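Local coordinates for multidrug resistance protein (PDB 1YC9) that forms a trimeric outer membrane channel for multidrug efflux and may contribute to resistance against puromycin, acriflavine and tetraphenylarsonium, at residues N160-T174 and E405-N417. The protein carries 1 engineered substitution. Sequence-based numbering, arbitrary orientation.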
ATOM      1  N   ASN A 160      10.527  16.058  26.764  1.00 23.27           N
ATOM      2  CA  ASN A 160      10.354  14.977  27.707  1.00 24.25           C
ATOM      3  C   ASN A 160      11.696  14.624  28.378  1.00 23.76           C
ATOM      4  O   ASN A 160      11.714  14.362  29.570  1.00 23.87           O
ATOM      5  CB  ASN A 160       9.722  13.763  27.032  1.00 22.80           C
ATOM      6  CG  ASN A 160       8.221  13.860  26.974  1.00 25.04           C
ATOM      7  OD1 ASN A 160       7.537  13.362  27.822  1.00 27.00           O
ATOM      8  ND2 ASN A 160       7.699  14.535  25.951  1.00 23.18           N
ATOM      9  N   GLN A 161      12.803  14.715  27.636  1.00 22.57           N
ATOM     10  CA  GLN A 161      14.102  14.524  28.221  1.00 23.60           C
ATOM     11  C   GLN A 161      14.360  15.557  29.333  1.00 24.43           C
ATOM     12  O   GLN A 161      14.767  15.186  30.423  1.00 24.52           O
ATOM     13  CB  GLN A 161      15.187  14.570  27.186  1.00 23.12           C
ATOM     14  CG  GLN A 161      16.621  14.475  27.797  1.00 25.37           C
ATOM     15  CD  GLN A 161      17.710  14.634  26.775  1.00 24.31           C
ATOM     16  OE1 GLN A 161      17.886  15.706  26.203  1.00 33.55           O
ATOM     17  NE2 GLN A 161      18.455  13.594  26.564  1.00 25.11           N
ATOM     18  N   GLU A 162      14.078  16.833  29.085  1.00 25.07           N
ATOM     19  CA  GLU A 162      14.354  17.852  30.093  1.00 25.80           C
ATOM     20  C   GLU A 162      13.516  17.589  31.348  1.00 24.83           C
ATOM     21  O   GLU A 162      14.018  17.621  32.498  1.00 23.85           O
ATOM     22  CB  GLU A 162      14.049  19.230  29.531  1.00 27.17           C
ATOM     23  CG  GLU A 162      14.696  20.348  30.310  1.00 33.01           C
ATOM     24  CD  GLU A 162      14.622  21.657  29.558  1.00 40.98           C
ATOM     25  OE1 GLU A 162      13.548  22.260  29.633  1.00 46.73           O
ATOM     26  OE2 GLU A 162      15.617  22.066  28.896  1.00 45.70           O
ATOM     27  N   THR A 163      12.247  17.317  31.135  1.00 23.69           N
ATOM     28  CA  THR A 163      11.293  17.044  32.213  1.00 24.46           C
ATOM     29  C   THR A 163      11.656  15.826  33.076  1.00 24.81           C
ATOM     30  O   THR A 163      11.636  15.877  34.345  1.00 23.80           O
ATOM     31  CB  THR A 163       9.930  16.829  31.593  1.00 24.52           C
ATOM     32  OG1 THR A 163       9.529  18.037  30.925  1.00 25.54           O
ATOM     33  CG2 THR A 163       8.844  16.564  32.633  1.00 25.54           C
ATOM     34  N   VAL A 164      12.043  14.761  32.399  1.00 23.58           N
ATOM     35  CA  VAL A 164      12.359  13.512  33.094  1.00 24.14           C
ATOM     36  C   VAL A 164      13.747  13.619  33.788  1.00 24.68           C
ATOM     37  O   VAL A 164      13.922  13.138  34.912  1.00 25.04           O
ATOM     38  CB  VAL A 164      12.203  12.287  32.152  1.00 22.82           C
ATOM     39  CG1 VAL A 164      12.739  10.994  32.792  1.00 23.26           C
ATOM     40  CG2 VAL A 164      10.747  12.084  31.760  1.00 24.47           C
ATOM     41  N   HIS A 165      14.705  14.252  33.141  1.00 25.39           N
ATOM     42  CA  HIS A 165      16.023  14.472  33.733  1.00 26.66           C
ATOM     43  C   HIS A 165      15.893  15.326  35.011  1.00 27.64           C
ATOM     44  O   HIS A 165      16.493  14.990  36.044  1.00 26.05           O
ATOM     45  CB  HIS A 165      16.965  15.111  32.719  1.00 27.55           C
ATOM     46  CG  HIS A 165      18.303  15.462  33.269  1.00 31.79           C
ATOM     47  ND1 HIS A 165      18.508  16.573  34.054  1.00 36.64           N
ATOM     48  CD2 HIS A 165      19.518  14.885  33.105  1.00 34.24           C
ATOM     49  CE1 HIS A 165      19.784  16.634  34.401  1.00 37.25           C
ATOM     50  NE2 HIS A 165      20.421  15.635  33.821  1.00 36.47           N
ATOM     51  N   ALA A 166      15.093  16.394  34.955  1.00 27.52           N
ATOM     52  CA  ALA A 166      14.869  17.257  36.127  1.00 28.01           C
ATOM     53  C   ALA A 166      14.183  16.485  37.238  1.00 28.09           C
ATOM     54  O   ALA A 166      14.583  16.614  38.426  1.00 29.08           O
ATOM     55  CB  ALA A 166      14.051  18.478  35.780  1.00 27.72           C
ATOM     56  N   ALA A 167      13.181  15.672  36.893  1.00 27.54           N
ATOM     57  CA  ALA A 167      12.568  14.820  37.877  1.00 27.86           C
ATOM     58  C   ALA A 167      13.597  13.840  38.479  1.00 28.61           C
ATOM     59  O   ALA A 167      13.571  13.612  39.698  1.00 29.08           O
ATOM     60  CB  ALA A 167      11.369  14.058  37.337  1.00 27.41           C
ATOM     61  N   LEU A 168      14.480  13.284  37.642  1.00 28.14           N
ATOM     62  CA  LEU A 168      15.509  12.348  38.128  1.00 28.46           C
ATOM     63  C   LEU A 168      16.377  13.008  39.185  1.00 29.15           C
ATOM     64  O   LEU A 168      16.757  12.336  40.153  1.00 29.56           O
ATOM     65  CB  LEU A 168      16.384  11.810  36.998  1.00 27.44           C
ATOM     66  CG  LEU A 168      17.481  10.814  37.358  1.00 25.81           C
ATOM     67  CD1 LEU A 168      16.933   9.624  38.103  1.00 25.57           C
ATOM     68  CD2 LEU A 168      18.265  10.443  36.105  1.00 27.65           C
ATOM     69  N   GLN A 169      16.722  14.283  38.992  1.00 29.37           N
ATOM     70  CA  GLN A 169      17.605  14.971  39.943  1.00 32.21           C
ATOM     71  C   GLN A 169      16.936  15.052  41.296  1.00 32.46           C
ATOM     72  O   GLN A 169      17.582  14.824  42.346  1.00 32.62           O
ATOM     73  CB  GLN A 169      18.012  16.354  39.467  1.00 31.94           C
ATOM     74  CG  GLN A 169      18.795  16.411  38.170  1.00 35.06           C
ATOM     75  CD  GLN A 169      19.735  15.245  37.947  1.00 40.69           C
ATOM     76  OE1 GLN A 169      20.804  15.167  38.576  1.00 44.04           O
ATOM     77  NE2 GLN A 169      19.364  14.342  37.021  1.00 39.00           N
ATOM     78  N   VAL A 170      15.631  15.296  41.261  1.00 32.84           N
ATOM     79  CA  VAL A 170      14.813  15.326  42.440  1.00 32.88           C
ATOM     80  C   VAL A 170      14.692  13.943  43.118  1.00 32.70           C
ATOM     81  O   VAL A 170      14.852  13.844  44.354  1.00 30.76           O
ATOM     82  CB  VAL A 170      13.430  15.922  42.114  1.00 33.31           C
ATOM     83  CG1 VAL A 170      12.468  15.772  43.291  1.00 35.02           C
ATOM     84  CG2 VAL A 170      13.594  17.415  41.736  1.00 33.61           C
ATOM     85  N   ARG A 171      14.411  12.903  42.330  1.00 31.21           N
ATOM     86  CA  ARG A 171      14.329  11.544  42.840  1.00 30.82           C
ATOM     87  C   ARG A 171      15.601  11.108  43.560  1.00 29.38           C
ATOM     88  O   ARG A 171      15.505  10.423  44.582  1.00 30.16           O
ATOM     89  CB  ARG A 171      14.004  10.508  41.735  1.00 30.65           C
ATOM     90  CG  ARG A 171      12.718  10.762  40.956  1.00 33.14           C
ATOM     91  CD  ARG A 171      11.510  10.966  41.791  1.00 32.17           C
ATOM     92  NE  ARG A 171      10.298  11.395  41.082  1.00 35.06           N
ATOM     93  CZ  ARG A 171      10.028  12.652  40.697  1.00 35.17           C
ATOM     94  NH1 ARG A 171      10.892  13.654  40.887  1.00 37.28           N
ATOM     95  NH2 ARG A 171       8.863  12.915  40.128  1.00 37.38           N
ATOM     96  N   ASN A 172      16.753  11.466  43.014  1.00 29.77           N
ATOM     97  CA  ASN A 172      18.043  11.190  43.610  1.00 31.40           C
ATOM     98  C   ASN A 172      18.197  11.974  44.923  1.00 32.99           C
ATOM     99  O   ASN A 172      18.668  11.417  45.933  1.00 31.66           O
ATOM    100  CB  ASN A 172      19.167  11.505  42.634  1.00 31.09           C
ATOM    101  CG  ASN A 172      19.245  10.487  41.487  1.00 29.36           C
ATOM    102  OD1 ASN A 172      18.712   9.404  41.591  1.00 30.38           O
ATOM    103  ND2 ASN A 172      19.912  10.845  40.412  1.00 29.74           N
ATOM    104  N   LYS A 173      17.720  13.226  44.928  1.00 34.23           N
ATOM    105  CA  LYS A 173      17.769  14.063  46.147  1.00 36.24           C
ATOM    106  C   LYS A 173      16.864  13.483  47.241  1.00 36.14           C
ATOM    107  O   LYS A 173      17.177  13.574  48.423  1.00 36.97           O
ATOM    108  CB  LYS A 173      17.394  15.537  45.854  1.00 36.47           C
ATOM    109  CG  LYS A 173      18.549  16.430  45.392  1.00 38.89           C
ATOM    110  CD  LYS A 173      19.440  16.786  46.585  1.00 44.02           C
ATOM    111  CE  LYS A 173      20.546  17.819  46.267  1.00 47.00           C
ATOM    112  NZ  LYS A 173      21.296  18.085  47.539  1.00 48.94           N
ATOM    113  N   THR A 174      15.781  12.840  46.854  1.00 36.57           N
ATOM    114  CA  THR A 174      14.871  12.226  47.791  1.00 37.33           C
ATOM    115  C   THR A 174      15.455  10.946  48.403  1.00 37.99           C
ATOM    116  O   THR A 174      15.282  10.682  49.604  1.00 38.25           O
ATOM    117  CB  THR A 174      13.571  11.907  47.096  1.00 37.35           C
ATOM    118  OG1 THR A 174      12.998  13.119  46.589  1.00 39.71           O
ATOM    119  CG2 THR A 174      12.529  11.381  48.058  1.00 38.08           C
ATOM    120  N   GLU A 405       4.991  13.343  43.779  1.00 22.30           N
ATOM    121  CA  GLU A 405       6.062  13.336  42.806  1.00 23.92           C
ATOM    122  C   GLU A 405       5.555  12.701  41.490  1.00 22.81           C
ATOM    123  O   GLU A 405       5.809  13.196  40.400  1.00 21.69           O
ATOM    124  CB  GLU A 405       7.228  12.452  43.315  1.00 23.47           C
ATOM    125  CG  GLU A 405       8.210  13.185  44.193  1.00 28.99           C
ATOM    126  CD  GLU A 405       9.413  12.346  44.545  1.00 30.15           C
ATOM    127  OE1 GLU A 405       9.305  11.106  44.442  1.00 33.13           O
ATOM    128  OE2 GLU A 405      10.460  12.926  44.895  1.00 39.30           O
ATOM    129  N   GLU A 406       4.854  11.597  41.641  1.00 23.00           N
ATOM    130  CA  GLU A 406       4.371  10.803  40.493  1.00 24.98           C
ATOM    131  C   GLU A 406       3.299  11.593  39.709  1.00 24.29           C
ATOM    132  O   GLU A 406       3.350  11.688  38.458  1.00 22.68           O
ATOM    133  CB  GLU A 406       3.768   9.528  41.048  1.00 27.37           C
ATOM    134  CG  GLU A 406       3.107   8.659  40.007  1.00 33.75           C
ATOM    135  CD  GLU A 406       3.958   7.526  39.603  1.00 41.62           C
ATOM    136  OE1 GLU A 406       5.210   7.668  39.634  1.00 45.79           O
ATOM    137  OE2 GLU A 406       3.346   6.501  39.270  1.00 48.41           O
ATOM    138  N   SER A 407       2.354  12.156  40.453  1.00 23.30           N
ATOM    139  CA  SER A 407       1.282  12.965  39.901  1.00 24.03           C
ATOM    140  C   SER A 407       1.883  14.153  39.159  1.00 23.27           C
ATOM    141  O   SER A 407       1.456  14.441  38.027  1.00 22.51           O
ATOM    142  CB  SER A 407       0.312  13.413  41.013  1.00 24.99           C
ATOM    143  OG  SER A 407      -0.508  14.483  40.558  1.00 30.31           O
ATOM    144  N   LEU A 408       2.880  14.824  39.757  1.00 22.73           N
ATOM    145  CA  LEU A 408       3.561  15.959  39.118  1.00 22.61           C
ATOM    146  C   LEU A 408       4.222  15.591  37.805  1.00 23.35           C
ATOM    147  O   LEU A 408       4.011  16.215  36.800  1.00 21.66           O
ATOM    148  CB  LEU A 408       4.591  16.622  40.023  1.00 22.93           C
ATOM    149  CG  LEU A 408       5.386  17.773  39.383  1.00 22.66           C
ATOM    150  CD1 LEU A 408       4.451  18.896  38.954  1.00 22.32           C
ATOM    151  CD2 LEU A 408       6.444  18.276  40.336  1.00 26.03           C
ATOM    152  N   LEU A 409       5.049  14.559  37.833  1.00 23.40           N
ATOM    153  CA  LEU A 409       5.728  14.107  36.650  1.00 22.91           C
ATOM    154  C   LEU A 409       4.741  13.695  35.552  1.00 20.95           C
ATOM    155  O   LEU A 409       5.003  13.984  34.421  1.00 23.14           O
ATOM    156  CB  LEU A 409       6.679  12.937  36.964  1.00 22.09           C
ATOM    157  CG  LEU A 409       7.480  12.370  35.769  1.00 23.32           C
ATOM    158  CD1 LEU A 409       8.243  13.470  35.049  1.00 26.28           C
ATOM    159  CD2 LEU A 409       8.522  11.236  36.218  1.00 24.90           C
ATOM    160  N   ASN A 410       3.686  12.971  35.875  1.00 21.64           N
ATOM    161  CA  ASN A 410       2.727  12.519  34.876  1.00 21.25           C
ATOM    162  C   ASN A 410       2.088  13.736  34.194  1.00 21.70           C
ATOM    163  O   ASN A 410       1.997  13.798  32.978  1.00 19.39           O
ATOM    164  CB  ASN A 410       1.648  11.636  35.496  1.00 21.87           C
ATOM    165  CG  ASN A 410       2.158  10.269  35.825  1.00 25.26           C
ATOM    166  OD1 ASN A 410       3.186   9.858  35.279  1.00 28.09           O
ATOM    167  ND2 ASN A 410       1.465   9.565  36.711  1.00 27.40           N
ATOM    168  N   ASN A 411       1.738  14.741  34.999  1.00 20.75           N
ATOM    169  CA  ASN A 411       1.104  15.952  34.478  1.00 20.51           C
ATOM    170  C   ASN A 411       2.061  16.839  33.693  1.00 21.03           C
ATOM    171  O   ASN A 411       1.681  17.392  32.689  1.00 19.88           O
ATOM    172  CB  ASN A 411       0.412  16.744  35.599  1.00 21.57           C
ATOM    173  CG  ASN A 411      -0.698  15.966  36.276  1.00 23.59           C
ATOM    174  OD1 ASN A 411      -1.403  15.250  35.629  1.00 32.67           O
ATOM    175  ND2 ASN A 411      -0.912  16.196  37.553  1.00 24.52           N
ATOM    176  N   GLN A 412       3.323  16.900  34.097  1.00 21.19           N
ATOM    177  CA  GLN A 412       4.328  17.650  33.390  1.00 22.78           C
ATOM    178  C   GLN A 412       4.566  17.051  32.017  1.00 23.57           C
ATOM    179  O   GLN A 412       4.718  17.764  31.057  1.00 24.48           O
ATOM    180  CB  GLN A 412       5.648  17.675  34.158  1.00 22.56           C
ATOM    181  CG  GLN A 412       5.655  18.587  35.345  1.00 25.30           C
ATOM    182  CD  GLN A 412       6.960  18.463  36.143  1.00 28.15           C
ATOM    183  OE1 GLN A 412       7.555  17.353  36.276  1.00 28.41           O
ATOM    184  NE2 GLN A 412       7.414  19.593  36.675  1.00 29.37           N
ATOM    185  N   ARG A 413       4.603  15.726  31.928  1.00 24.47           N
ATOM    186  CA  ARG A 413       4.783  15.097  30.637  1.00 24.16           C
ATOM    187  C   ARG A 413       3.578  15.326  29.740  1.00 22.27           C
ATOM    188  O   ARG A 413       3.753  15.606  28.547  1.00 21.37           O
ATOM    189  CB  ARG A 413       5.079  13.630  30.830  1.00 24.88           C
ATOM    190  CG  ARG A 413       6.483  13.532  31.359  1.00 28.35           C
ATOM    191  CD  ARG A 413       6.993  12.151  31.449  1.00 28.14           C
ATOM    192  NE  ARG A 413       7.481  11.688  30.147  1.00 28.63           N
ATOM    193  CZ  ARG A 413       7.773  10.405  29.916  1.00 30.59           C
ATOM    194  NH1 ARG A 413       7.636   9.537  30.913  1.00 31.88           N
ATOM    195  NH2 ARG A 413       8.201   9.993  28.725  1.00 28.53           N
ATOM    196  N   ALA A 414       2.382  15.220  30.310  1.00 22.37           N
ATOM    197  CA  ALA A 414       1.143  15.482  29.571  1.00 22.16           C
ATOM    198  C   ALA A 414       1.168  16.883  29.032  1.00 21.54           C
ATOM    199  O   ALA A 414       0.838  17.128  27.887  1.00 20.93           O
ATOM    200  CB  ALA A 414      -0.082  15.225  30.439  1.00 22.48           C
ATOM    201  N   LEU A 415       1.584  17.828  29.860  1.00 21.38           N
ATOM    202  CA  LEU A 415       1.688  19.214  29.400  1.00 21.30           C
ATOM    203  C   LEU A 415       2.652  19.424  28.273  1.00 21.58           C
ATOM    204  O   LEU A 415       2.311  20.076  27.295  1.00 20.80           O
ATOM    205  CB  LEU A 415       2.012  20.133  30.576  1.00 22.37           C
ATOM    206  CG  LEU A 415       2.079  21.613  30.223  1.00 21.81           C
ATOM    207  CD1 LEU A 415       0.812  22.095  29.542  1.00 23.03           C
ATOM    208  CD2 LEU A 415       2.340  22.400  31.513  1.00 25.88           C
ATOM    209  N   VAL A 416       3.861  18.879  28.382  1.00 20.89           N
ATOM    210  CA  VAL A 416       4.881  19.011  27.348  1.00 22.95           C
ATOM    211  C   VAL A 416       4.323  18.385  26.058  1.00 22.33           C
ATOM    212  O   VAL A 416       4.534  18.894  24.977  1.00 20.54           O
ATOM    213  CB  VAL A 416       6.177  18.280  27.799  1.00 24.85           C
ATOM    214  CG1 VAL A 416       6.910  17.635  26.663  1.00 28.90           C
ATOM    215  CG2 VAL A 416       7.076  19.213  28.615  1.00 26.03           C
ATOM    216  N   ASN A 417       3.621  17.257  26.164  1.00 20.63           N
ATOM    217  CA  ASN A 417       3.095  16.651  24.956  1.00 20.63           C
ATOM    218  C   ASN A 417       2.007  17.520  24.273  1.00 20.23           C
ATOM    219  O   ASN A 417       1.891  17.514  23.031  1.00 20.03           O
ATOM    220  CB  ASN A 417       2.561  15.266  25.232  1.00 21.38           C
ATOM    221  CG  ASN A 417       3.652  14.285  25.588  1.00 21.04           C
ATOM    222  OD1 ASN A 417       3.408  13.242  26.246  1.00 26.55           O
ATOM    223  ND2 ASN A 417       4.834  14.586  25.179  1.00 15.44           N
TER
HETATM  224  O   HOH W   1      10.266  17.635  35.978  1.00 25.10           O
HETATM  225  O   HOH W   2       8.421  15.682  38.688  1.00 33.02           O
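Glu405 lies flat against Arg171, and following its chain from base to tip shows how a carboxylate and a guanidinium can pair by charge with no N-H aimed at the carboxylate oxygen. Glu405 CB rests over one face of the Arg171 guanidinium, toward its rim and 3.8 Å from Arg171 CZ, and CG continues along the same group. The extended chain then runs past the arginine in the opposite direction, so that carboxylate and guanidinium stack with their planes 15° apart. Glu405 OE1 is 3.5 Å from Arg171 NE but well out of the guanidinium plane, which makes this a salt bridge of charges alone. Glu405 OE2 travels on to Thr174 OG1, 3.1 Å away, a hydroxyl that could instead give its proton to the carbonyl of Val170.

Between the polar ends, the middle of the contact interlocks knobs-into-holes. Leu409 fits among Thr163, Val164, Ala167 and Arg171, its CD1 3.9 Å from Ala167 CB; Thr163 in turn enters a hole made by Leu409, Gln412, Arg413 and Val416. The torsion that sets Thr163 CG2 anti to its own nitrogen sends this methyl to Gln412 CB and leaves OG1 hydrogen-bonded to the carbonyl oxygen of Ala159. Two waters bridge the helices through Gln412 OE1, one reaching Thr163 O, the other Arg171 NH2.

At the far end, Arg413 NE donates to Asn160 OD1 (2.9 Å, 167° at the hydrogen), meeting it in both the carbonyl and guanidinium planes although these stand 71° apart. Val164 CG2 sits over one face of that guanidinium, toward its rim, while NH1 forms a salt bridge with Glu205 on helix 189-223. Long helices 117-183 and 398-433, packed in this coiled-coil manner, belong to the alpha-helical barrel characteristic of the trimeric outer membrane factor family.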